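Side-chain contacts in SnoaL-like domain-containing protein (Kribbella flavida, PDB 5EVH), which is of unknown function but carries a SnoaL-like domain of the NTF2 clan, a fold that often encloses a small-molecule pocket: residues Gly42-Ala47 against Arg51-Pro56; His95-Val98 against Ile103-Leu106. All coordinates share one frame; numbering follows the deposited sequence.

Contact 1 of 2, residues Gly42-Ala47 against Arg51-Pro56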
# COMPACT_ATOMS: atom_id res chain seq x y z
N GLY A 42 4.49 -10.19 8.78
CA GLY A 42 4.82 -9.89 10.16
C GLY A 42 6.02 -8.96 10.30
O GLY A 42 6.51 -8.40 9.32
N ARG A 43 6.51 -8.82 11.55
CA ARG A 43 7.55 -7.86 11.92
C ARG A 43 8.94 -8.46 11.72
O ARG A 43 9.17 -9.63 12.00
CB ARG A 43 7.36 -7.45 13.38
CG ARG A 43 8.42 -6.46 13.89
CD ARG A 43 8.18 -6.15 15.37
NE ARG A 43 9.32 -5.42 15.87
CZ ARG A 43 9.24 -4.23 16.44
NH1 ARG A 43 8.04 -3.67 16.62
NH2 ARG A 43 10.36 -3.62 16.84
N ILE A 44 9.87 -7.64 11.25
CA ILE A 44 11.27 -8.03 11.03
C ILE A 44 12.14 -7.02 11.77
O ILE A 44 11.89 -5.82 11.69
CB ILE A 44 11.60 -8.01 9.52
CG1 ILE A 44 10.73 -9.00 8.75
CG2 ILE A 44 13.08 -8.23 9.21
CD1 ILE A 44 10.68 -8.69 7.27
N ASP A 45 13.16 -7.49 12.50
CA ASP A 45 14.02 -6.56 13.24
C ASP A 45 15.48 -6.70 12.86
O ASP A 45 16.06 -7.79 12.98
CB ASP A 45 13.89 -6.81 14.76
CG ASP A 45 12.61 -6.20 15.35
OD1 ASP A 45 12.56 -4.96 15.53
OD2 ASP A 45 11.67 -6.96 15.63
N GLY A 46 16.11 -5.59 12.50
CA GLY A 46 17.55 -5.59 12.33
C GLY A 46 17.93 -5.76 10.87
O GLY A 46 17.23 -6.41 10.08
N ALA A 47 19.04 -5.14 10.50
CA ALA A 47 19.46 -5.15 9.11
C ALA A 47 19.70 -6.56 8.57
O ALA A 47 19.44 -6.81 7.39
CB ALA A 47 20.72 -4.29 8.94
N ARG A 51 17.72 -7.85 5.39
CA ARG A 51 18.38 -8.29 4.17
C ARG A 51 17.88 -9.67 3.74
O ARG A 51 17.59 -9.90 2.56
CB ARG A 51 19.88 -8.28 4.38
CG ARG A 51 20.62 -8.85 3.22
CD ARG A 51 22.01 -8.28 3.09
NE ARG A 51 22.42 -8.58 1.72
CZ ARG A 51 23.43 -8.02 1.09
NH1 ARG A 51 24.14 -7.11 1.74
NH2 ARG A 51 23.72 -8.38 -0.17
N ALA A 52 17.75 -10.59 4.69
CA ALA A 52 17.26 -11.91 4.36
C ALA A 52 15.85 -11.88 3.79
O ALA A 52 15.47 -12.81 3.08
CB ALA A 52 17.34 -12.84 5.61
N PHE A 53 15.05 -10.84 4.07
CA PHE A 53 13.70 -10.68 3.49
C PHE A 53 13.75 -9.96 2.14
O PHE A 53 13.15 -10.42 1.16
CB PHE A 53 12.80 -9.95 4.51
CG PHE A 53 11.61 -9.27 3.91
CD1 PHE A 53 10.52 -9.98 3.50
CD2 PHE A 53 11.56 -7.89 3.81
CE1 PHE A 53 9.41 -9.32 2.92
CE2 PHE A 53 10.45 -7.24 3.26
CZ PHE A 53 9.37 -7.96 2.83
N MSE A 54 14.48 -8.84 2.06
CA MSE A 54 14.45 -7.96 0.87
C MSE A 54 15.15 -8.62 -0.30
O MSE A 54 14.68 -8.57 -1.45
CB MSE A 54 15.08 -6.54 1.12
CG MSE A 54 16.57 -6.46 1.52
SE MSE A 54 18.03 -6.26 0.12
CE MSE A 54 18.09 -4.30 -0.02
N GLU A 55 16.28 -9.26 -0.03
CA GLU A 55 17.07 -9.78 -1.15
C GLU A 55 16.29 -10.80 -1.99
O GLU A 55 16.23 -10.62 -3.21
CB GLU A 55 18.41 -10.35 -0.63
CG GLU A 55 19.34 -10.54 -1.75
CD GLU A 55 20.82 -10.77 -1.34
OE1 GLU A 55 21.29 -10.32 -0.26
OE2 GLU A 55 21.51 -11.41 -2.15
N PRO A 56 15.72 -11.89 -1.42
CA PRO A 56 14.88 -12.81 -2.24
C PRO A 56 13.74 -12.10 -2.95
O PRO A 56 13.36 -12.45 -4.08
CB PRO A 56 14.34 -13.82 -1.21
CG PRO A 56 15.13 -13.61 0.02
CD PRO A 56 15.72 -12.25 0.01

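Contact 2 of 2, residues His95-Val98 against Ile103-Leu106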
# COMPACT_ATOMS: atom_id res chain seq x y z
N HIS A 95 5.96 2.91 3.60
CA HIS A 95 6.03 4.09 4.43
C HIS A 95 7.38 4.01 5.14
O HIS A 95 7.62 3.03 5.86
CB HIS A 95 4.89 4.13 5.43
CG HIS A 95 5.00 5.26 6.42
ND1 HIS A 95 4.63 5.14 7.75
CD2 HIS A 95 5.39 6.56 6.26
CE1 HIS A 95 4.81 6.30 8.37
NE2 HIS A 95 5.30 7.18 7.50
N LEU A 96 8.27 4.98 4.91
CA LEU A 96 9.64 4.91 5.43
C LEU A 96 9.89 6.05 6.41
O LEU A 96 9.47 7.18 6.18
CB LEU A 96 10.68 5.04 4.30
CG LEU A 96 10.56 3.97 3.21
CD1 LEU A 96 9.61 4.49 2.14
CD2 LEU A 96 11.93 3.64 2.64
N THR A 97 10.61 5.74 7.47
CA THR A 97 11.15 6.77 8.36
C THR A 97 12.64 6.79 8.18
O THR A 97 13.29 5.74 8.21
CB THR A 97 10.83 6.42 9.84
OG1 THR A 97 9.41 6.26 9.93
CG2 THR A 97 11.32 7.46 10.79
N VAL A 98 13.23 7.99 8.07
CA VAL A 98 14.63 8.10 7.68
C VAL A 98 15.30 9.08 8.63
O VAL A 98 14.79 10.19 8.80
CB VAL A 98 14.78 8.60 6.24
CG1 VAL A 98 16.29 8.82 5.92
CG2 VAL A 98 14.03 7.63 5.23
N ILE A 103 17.26 4.39 6.71
CA ILE A 103 15.87 3.98 6.94
C ILE A 103 15.81 3.26 8.29
O ILE A 103 16.45 2.22 8.48
CB ILE A 103 15.38 3.06 5.82
CG1 ILE A 103 15.47 3.86 4.49
CG2 ILE A 103 13.92 2.52 6.16
CD1 ILE A 103 15.34 2.88 3.20
N THR A 104 15.07 3.84 9.24
CA THR A 104 14.98 3.23 10.57
C THR A 104 13.67 2.49 10.78
O THR A 104 13.59 1.65 11.69
CB THR A 104 15.09 4.28 11.68
OG1 THR A 104 14.00 5.19 11.46
CG2 THR A 104 16.40 5.02 11.62
N GLN A 105 12.66 2.76 9.94
CA GLN A 105 11.39 2.04 10.00
C GLN A 105 10.83 1.94 8.60
O GLN A 105 10.94 2.88 7.83
CB GLN A 105 10.32 2.75 10.82
CG GLN A 105 10.74 3.06 12.20
CD GLN A 105 9.59 3.60 12.98
OE1 GLN A 105 9.63 4.75 13.45
NE2 GLN A 105 8.52 2.79 13.09
N LEU A 106 10.21 0.81 8.29
CA LEU A 106 9.71 0.56 6.95
C LEU A 106 8.46 -0.27 7.11
O LEU A 106 8.54 -1.38 7.66
CB LEU A 106 10.75 -0.17 6.10
CG LEU A 106 10.40 -0.19 4.59
CD1 LEU A 106 11.73 -0.42 3.82
CD2 LEU A 106 9.49 -1.25 4.22

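Contact 1 of 2, residues Gly42-Ala47 against Arg51-Pro56
The backbone O of Ala47 accepts a hydrogen bond from Arg51 N at 2.8 Å, with an N-H...O angle of 164°. This is a bond of the first helical turn. It follows Gly46, which is the N-cap and has backbone angles that suit glycine. Arg51 CB also lies against Ala47 O.

The side-chain contact is Ile44 against Phe53. Ile44 reaches over one face of the ring with its CD1 methyl. CD1 is 3.5 Å from Phe53 CG and 3.9 Å from the ring centroid, a CH-pi contact. The methyl sits toward the CB end of the ring, and the two side chains cross at about a right angle. Phe53 holds CG anti to its backbone N (chi1 158°), which swings the ring to the strand.

Each segment also carries its own salt bridge. Arg51 grips Glu55 side-on, with NE 2.9 Å and NH2 3.1 Å from the same oxygen, Glu55 OE1. Its NH1 makes a further salt bridge with Asp25. Arg43 instead uses both carboxylate oxygens of Asp45: NE meets OD2 and NH2 meets OD1. This pair lies along the strand and makes no contact with segment 51-56.

The contact packs helix 47-58 on edge strand 42-45. Strand 35-39 pairs with that strand and touches Phe53 through Ala39. Helix 24-28 touches Arg51, Met54 and Glu55 through Phe24.

Contact 2 of 2, residues His95-Val98 against Ile103-Leu106
A classic beta bulge interrupts the antiparallel hairpin of strands 92-99 and 102-109, with Thr104 and Gln105 both facing Thr97. Thr97 N donates to Gln105 O at 2.9 Å, nearly straight at 170°. Thr97 O accepts from Thr104 N at 2.8 Å. The register therefore shifts by one residue: Leu96 pairs with Leu106, but Val98 pairs with Ile103. Both are non-hydrogen-bonded pairs.

Leu96, Val98, Ile103 and Leu106 share one face of the sheet. Ile103 CD1 meets Leu96 CD2 at 3.5 Å, and Ile103 CG1 lies 4.1 Å from Val98 CG2. Ile103 has CG1 anti to its carbonyl carbon (chi1 -60°), a setting that brings this branch within contact of both Leu96 and Val98. With an alanine in place of Ile103, the contacts to Leu96 CD2 and Val98 CG2 would be lost, and a gap would probably open on this face, beside Tyr15.

On the other face, Thr97 and Gln105 lie side by side and point the same way. Thr97 OG1 is 3.7 Å from Gln105 CB. At the bulge, the CG2 methyl of Thr97 rests 3.6 Å from Thr104 OG1.

His95 also packs on Ser68 of the second subunit. Helix 7-20 packs on the aliphatic face: Ala12 touches Leu96, Ala8 and Thr11 touch Val98, and Tyr15 touches Ile103. Strand 75-84 flanks strand 92-99, while strand 35-39 flanks strand 102-109.

In the fold
Contact 1 closes before contact 2 opens along the chain. Their centres are 13 Å apart and their nearest atoms about 6 Å, so they do not touch. Both reach the same mixed sheet, contact 1 through strand 42-45. Strand 35-39 lies between them, next to edge strand 42-45 on one side and strand 102-109 on the other. Contact 1 joins that edge to helix 47-58. Contact 2 joins two inner strands, whose apolar face is covered by helix 7-20. This curved sheet with helices packed on it is consistent with the NTF2 clan. A glycerol near Phe53 of contact 1, probably from the crystallisation liquor, may mark a pocket, but no ligand role is established.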